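Local coordinates for hypothetical protein ybgI (Escherichia coli, Escherichia coli O157:H7, PDB 1NMO) that probably helps protect the cell from radiation damage, perhaps by degrading damaged nucleotides, as a toroidal hexamer with a dinuclear metal site in each subunit, at residues K32-A44 / A52-Y66. Residues are numbered along the deposited sequence; the frame is centred on the assembly and turned at random.
With FE (Fe (III) ion), chain G; FE (Fe (III) ion), chain H.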
loop_
_atom_site.group_PDB
_atom_site.type_symbol
_atom_site.label_atom_id
_atom_site.label_comp_id
_atom_site.label_asym_id
_atom_site.label_seq_id
_atom_site.Cartn_x
_atom_site.Cartn_y
_atom_site.Cartn_z
ATOM N N LYS A 32 1.726 -24.857 -41.608
ATOM C CA LYS A 32 0.784 -25.623 -42.446
ATOM C C LYS A 32 0.300 -24.755 -43.594
ATOM O O LYS A 32 0.027 -23.553 -43.458
ATOM C CB LYS A 32 -0.398 -26.123 -41.638
ATOM C CG LYS A 32 -1.048 -24.994 -40.959
ATOM C CD LYS A 32 -2.342 -25.339 -40.220
ATOM C CE LYS A 32 -2.221 -26.511 -39.262
ATOM N NZ LYS A 32 -2.910 -26.109 -37.985
ATOM N N GLU A 33 0.187 -25.371 -44.761
ATOM C CA GLU A 33 -0.198 -24.592 -45.945
ATOM C C GLU A 33 -1.602 -23.961 -45.848
ATOM O O GLU A 33 -1.810 -22.811 -46.237
ATOM C CB GLU A 33 -0.079 -25.487 -47.198
ATOM C CG GLU A 33 -0.810 -24.942 -48.384
ATOM C CD GLU A 33 -0.369 -25.633 -49.630
ATOM O OE1 GLU A 33 0.824 -25.391 -50.021
ATOM O OE2 GLU A 33 -1.178 -26.414 -50.197
ATOM N N THR A 34 -2.544 -24.710 -45.319
ATOM C CA THR A 34 -3.914 -24.238 -45.197
ATOM C C THR A 34 -4.182 -23.461 -43.918
ATOM O O THR A 34 -4.179 -24.049 -42.814
ATOM C CB THR A 34 -4.857 -25.467 -45.281
ATOM O OG1 THR A 34 -4.499 -26.199 -46.471
ATOM C CG2 THR A 34 -6.322 -25.053 -45.369
ATOM N N VAL A 35 -4.430 -22.169 -44.060
ATOM C CA VAL A 35 -4.712 -21.298 -42.905
ATOM C C VAL A 35 -6.178 -20.869 -42.830
ATOM O O VAL A 35 -6.708 -20.264 -43.773
ATOM C CB VAL A 35 -3.864 -20.004 -42.971
ATOM C CG1 VAL A 35 -4.447 -18.991 -41.969
ATOM C CG2 VAL A 35 -2.378 -20.293 -42.630
ATOM N N GLN A 36 -6.832 -21.177 -41.727
ATOM C CA GLN A 36 -8.221 -20.815 -41.503
ATOM C C GLN A 36 -8.428 -20.031 -40.204
ATOM O O GLN A 36 -9.141 -19.022 -40.191
ATOM C CB GLN A 36 -9.128 -22.040 -41.433
ATOM C CG GLN A 36 -10.552 -21.663 -40.914
ATOM C CD GLN A 36 -11.293 -20.518 -41.775
ATOM O OE1 GLN A 36 -12.250 -19.805 -41.269
ATOM N NE2 GLN A 36 -10.866 -20.354 -43.078
ATOM N N LYS A 37 -7.803 -20.471 -39.116
ATOM C CA LYS A 37 -7.961 -19.858 -37.786
ATOM C C LYS A 37 -6.740 -18.957 -37.499
ATOM O O LYS A 37 -5.599 -19.433 -37.595
ATOM C CB LYS A 37 -8.095 -21.010 -36.761
ATOM C CG LYS A 37 -8.193 -20.562 -35.311
ATOM C CD LYS A 37 -9.619 -20.416 -34.785
ATOM C CE LYS A 37 -9.621 -19.597 -33.462
ATOM N NZ LYS A 37 -10.978 -18.863 -33.126
ATOM N N ILE A 38 -6.950 -17.669 -37.183
ATOM C CA ILE A 38 -5.811 -16.774 -36.993
ATOM C C ILE A 38 -5.852 -15.941 -35.703
ATOM O O ILE A 38 -6.915 -15.366 -35.365
ATOM C CB ILE A 38 -5.709 -15.801 -38.193
ATOM C CG1 ILE A 38 -5.672 -16.563 -39.491
ATOM C CG2 ILE A 38 -4.441 -15.084 -38.192
ATOM C CD1 ILE A 38 -5.184 -15.665 -40.612
ATOM N N VAL A 39 -4.712 -15.908 -34.992
ATOM C CA VAL A 39 -4.528 -15.137 -33.785
ATOM C C VAL A 39 -3.501 -14.004 -34.141
ATOM O O VAL A 39 -2.463 -14.257 -34.805
ATOM C CB VAL A 39 -3.980 -16.054 -32.610
ATOM C CG1 VAL A 39 -3.153 -15.208 -31.583
ATOM C CG2 VAL A 39 -5.140 -16.810 -31.937
ATOM N N THR A 40 -3.823 -12.765 -33.722
ATOM C CA THR A 40 -3.023 -11.609 -33.986
ATOM C C THR A 40 -2.801 -10.856 -32.687
ATOM O O THR A 40 -3.554 -11.036 -31.706
ATOM C CB THR A 40 -3.742 -10.677 -34.984
ATOM O OG1 THR A 40 -4.880 -10.061 -34.343
ATOM C CG2 THR A 40 -4.197 -11.482 -36.217
ATOM N N GLY A 41 -1.739 -10.032 -32.653
ATOM C CA GLY A 41 -1.437 -9.248 -31.461
ATOM C C GLY A 41 -0.325 -8.322 -31.807
ATOM O O GLY A 41 0.179 -8.433 -32.909
ATOM N N VAL A 42 0.086 -7.428 -30.905
ATOM C CA VAL A 42 1.183 -6.476 -31.232
ATOM C C VAL A 42 2.568 -7.192 -31.500
ATOM O O VAL A 42 3.283 -6.892 -32.460
ATOM C CB VAL A 42 1.315 -5.501 -30.021
ATOM C CG1 VAL A 42 2.529 -4.574 -30.189
ATOM C CG2 VAL A 42 0.000 -4.685 -29.840
ATOM N N THR A 43 2.885 -8.200 -30.679
ATOM C CA THR A 43 4.188 -8.849 -30.707
ATOM C C THR A 43 4.122 -10.318 -30.550
ATOM O O THR A 43 3.329 -10.795 -29.753
ATOM C CB THR A 43 5.034 -8.245 -29.562
ATOM O OG1 THR A 43 5.133 -6.833 -29.810
ATOM C CG2 THR A 43 6.475 -8.864 -29.440
ATOM N N ALA A 44 4.968 -11.052 -31.286
ATOM C CA ALA A 44 4.971 -12.514 -31.219
ATOM C C ALA A 44 5.722 -13.046 -29.976
ATOM O O ALA A 44 6.689 -13.774 -30.104
ATOM C CB ALA A 44 5.606 -13.095 -32.533
ATOM N N ALA A 52 -2.069 -18.842 -29.096
ATOM C CA ALA A 52 -2.408 -19.379 -30.414
ATOM C C ALA A 52 -2.453 -20.894 -30.441
ATOM O O ALA A 52 -3.135 -21.517 -31.277
ATOM C CB ALA A 52 -1.410 -18.945 -31.431
ATOM N N VAL A 53 -1.646 -21.510 -29.568
ATOM C CA VAL A 53 -1.597 -22.956 -29.533
ATOM C C VAL A 53 -2.909 -23.404 -28.800
ATOM O O VAL A 53 -3.576 -24.309 -29.218
ATOM C CB VAL A 53 -0.270 -23.415 -28.771
ATOM C CG1 VAL A 53 -0.418 -24.864 -28.242
ATOM C CG2 VAL A 53 0.910 -23.418 -29.727
ATOM N N ARG A 54 -3.298 -22.705 -27.744
ATOM C CA ARG A 54 -4.474 -23.074 -26.991
ATOM C C ARG A 54 -5.679 -22.927 -27.886
ATOM O O ARG A 54 -6.556 -23.795 -27.909
ATOM C CB ARG A 54 -4.615 -22.142 -25.788
ATOM C CG ARG A 54 -5.758 -22.458 -24.830
ATOM C CD ARG A 54 -5.830 -21.415 -23.709
ATOM N NE ARG A 54 -6.369 -20.098 -24.172
ATOM C CZ ARG A 54 -7.666 -19.855 -24.421
ATOM N NH1 ARG A 54 -8.595 -20.811 -24.257
ATOM N NH2 ARG A 54 -8.044 -18.661 -24.848
ATOM N N LEU A 55 -5.716 -21.839 -28.664
ATOM C CA LEU A 55 -6.856 -21.589 -29.556
ATOM C C LEU A 55 -6.760 -22.417 -30.861
ATOM O O LEU A 55 -7.610 -22.323 -31.779
ATOM C CB LEU A 55 -6.954 -20.079 -29.869
ATOM C CG LEU A 55 -7.371 -19.217 -28.705
ATOM C CD1 LEU A 55 -7.206 -17.768 -28.946
ATOM C CD2 LEU A 55 -8.825 -19.467 -28.452
ATOM N N GLY A 56 -5.710 -23.227 -30.982
ATOM C CA GLY A 56 -5.631 -24.032 -32.216
ATOM C C GLY A 56 -5.378 -23.184 -33.463
ATOM O O GLY A 56 -5.728 -23.565 -34.602
ATOM N N ALA A 57 -4.706 -22.043 -33.309
ATOM C CA ALA A 57 -4.538 -21.239 -34.532
ATOM C C ALA A 57 -3.670 -21.849 -35.593
ATOM O O ALA A 57 -2.719 -22.628 -35.312
ATOM C CB ALA A 57 -4.014 -19.852 -34.197
ATOM N N ASP A 58 -3.997 -21.502 -36.842
ATOM C CA ASP A 58 -3.181 -21.925 -38.006
ATOM C C ASP A 58 -2.098 -20.815 -38.352
ATOM O O ASP A 58 -1.095 -21.060 -39.060
ATOM C CB ASP A 58 -4.050 -22.074 -39.241
ATOM C CG ASP A 58 -5.093 -23.138 -39.084
ATOM O OD1 ASP A 58 -4.773 -24.249 -38.591
ATOM O OD2 ASP A 58 -6.241 -22.871 -39.477
ATOM N N ALA A 59 -2.321 -19.589 -37.903
ATOM C CA ALA A 59 -1.332 -18.551 -38.174
ATOM C C ALA A 59 -1.327 -17.545 -37.055
ATOM O O ALA A 59 -2.299 -17.409 -36.308
ATOM C CB ALA A 59 -1.642 -17.853 -39.442
ATOM N N VAL A 60 -0.230 -16.815 -36.969
ATOM C CA VAL A 60 -0.142 -15.719 -36.019
ATOM C C VAL A 60 0.301 -14.525 -36.822
ATOM O O VAL A 60 1.205 -14.658 -37.658
ATOM C CB VAL A 60 0.901 -15.967 -34.951
ATOM C CG1 VAL A 60 1.123 -14.697 -34.079
ATOM C CG2 VAL A 60 0.371 -17.021 -34.110
ATOM N N ILE A 61 -0.381 -13.387 -36.643
ATOM C CA ILE A 61 0.021 -12.181 -37.352
ATOM C C ILE A 61 0.316 -11.081 -36.296
ATOM O O ILE A 61 -0.451 -10.914 -35.325
ATOM C CB ILE A 61 -1.056 -11.716 -38.336
ATOM C CG1 ILE A 61 -1.401 -12.838 -39.331
ATOM C CG2 ILE A 61 -0.516 -10.472 -39.026
ATOM C CD1 ILE A 61 -2.402 -12.458 -40.446
ATOM N N VAL A 62 1.425 -10.352 -36.472
ATOM C CA VAL A 62 1.862 -9.372 -35.498
ATOM C C VAL A 62 2.498 -8.137 -36.079
ATOM O O VAL A 62 2.775 -8.117 -37.273
ATOM C CB VAL A 62 2.951 -9.963 -34.554
ATOM C CG1 VAL A 62 2.409 -11.110 -33.727
ATOM C CG2 VAL A 62 4.122 -10.401 -35.343
ATOM N N HIS A 63 2.647 -7.081 -35.252
ATOM C CA HIS A 63 3.328 -5.881 -35.694
ATOM C C HIS A 63 4.844 -6.068 -35.520
ATOM O O HIS A 63 5.612 -5.552 -36.335
ATOM C CB HIS A 63 2.896 -4.690 -34.905
ATOM C CG HIS A 63 3.554 -3.399 -35.315
ATOM N ND1 HIS A 63 3.864 -3.082 -36.631
ATOM C CD2 HIS A 63 3.963 -2.337 -34.560
ATOM C CE1 HIS A 63 4.446 -1.885 -36.659
ATOM N NE2 HIS A 63 4.525 -1.412 -35.415
ATOM N N HIS A 64 5.253 -6.792 -34.455
ATOM C CA HIS A 64 6.663 -7.082 -34.134
ATOM C C HIS A 64 6.980 -8.596 -34.133
ATOM O O HIS A 64 6.722 -9.334 -33.158
ATOM C CB HIS A 64 7.036 -6.560 -32.751
ATOM C CG HIS A 64 6.866 -5.092 -32.574
ATOM N ND1 HIS A 64 5.832 -4.552 -31.839
ATOM C CD2 HIS A 64 7.607 -4.046 -33.014
ATOM C CE1 HIS A 64 5.951 -3.241 -31.825
ATOM N NE2 HIS A 64 7.018 -2.907 -32.525
ATOM N N GLY A 65 7.569 -9.075 -35.223
ATOM C CA GLY A 65 7.880 -10.499 -35.311
ATOM C C GLY A 65 9.329 -10.684 -34.999
ATOM O O GLY A 65 9.808 -10.070 -34.045
ATOM N N TYR A 66 10.058 -11.468 -35.811
ATOM C CA TYR A 66 11.482 -11.744 -35.491
ATOM C C TYR A 66 12.488 -11.322 -36.576
ATOM O O TYR A 66 12.161 -10.595 -37.515
ATOM C CB TYR A 66 11.662 -13.249 -35.246
ATOM C CG TYR A 66 10.676 -13.895 -34.287
ATOM C CD1 TYR A 66 10.202 -13.205 -33.218
ATOM C CD2 TYR A 66 10.204 -15.225 -34.470
ATOM C CE1 TYR A 66 9.266 -13.773 -32.346
ATOM C CE2 TYR A 66 9.267 -15.800 -33.578
ATOM C CZ TYR A 66 8.802 -15.040 -32.524
ATOM O OH TYR A 66 7.806 -15.443 -31.625
HETATM FE FE FE G . 6.764 -0.788 -32.491
HETATM FE FE FE H . 5.718 0.787 -35.030
HETATM O O HOH W 1 6.669 2.957 -35.175
#
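Val-39 N to Ala-59 O, Ile-61 N to Val-39 O and Gly-41 N to Ile-61 O are among the backbone rungs joining parallel strands 37-41 and 59-62, the two strands of a beta-alpha-beta unit whose helix, 46-54, forms the crossover. Where the ladder starts, Lys-37 O accepts from both Asp-58 N and Ala-59 N. Past the corners at Val-42 and His-63 the pairing resumes: His-64 N bonds to Val-42 O, and Ala-44 N to His-64 O.

Apolar packing covers both faces of this ladder. Val-39 packs its CB on Ala-52 CB of the crossover helix (4.0 Å) and its CG2 on Leu-55 CD1 (3.8 Å), just past the helix end. On the other face Ile-38 CG2 sits 3.9 Å from Ile-61 CG1.

Charge closes the end where the strands begin. Lys-32 NZ meets Asp-58 OD1 nearly along its C-O axis at 2.7 Å, while Asp-58 OD2 takes the backbone N-H groups of Gln-36 and Lys-37 from opposite faces of the carboxylate; three bonds thus fix this group's rotation.

At the far end the ladder delivers two histidines to the dinuclear iron site. His-64 NE2 binds one iron at 2.1 Å, with His-215; His-63 NE2 and Asp-101 bind the other, and Glu-219 bridges the two irons, one carboxylate oxygen to each. With chi1 at -60°, the His-64 ring sets ND1 against Thr-43 OG1 in a weak bond, and that hydroxyl also pairs with Glu-197 of the second subunit. Away from the metals, after Gly-65, Tyr-66 OH donates to Ala-44 O in the carbonyl plane, on a lone pair.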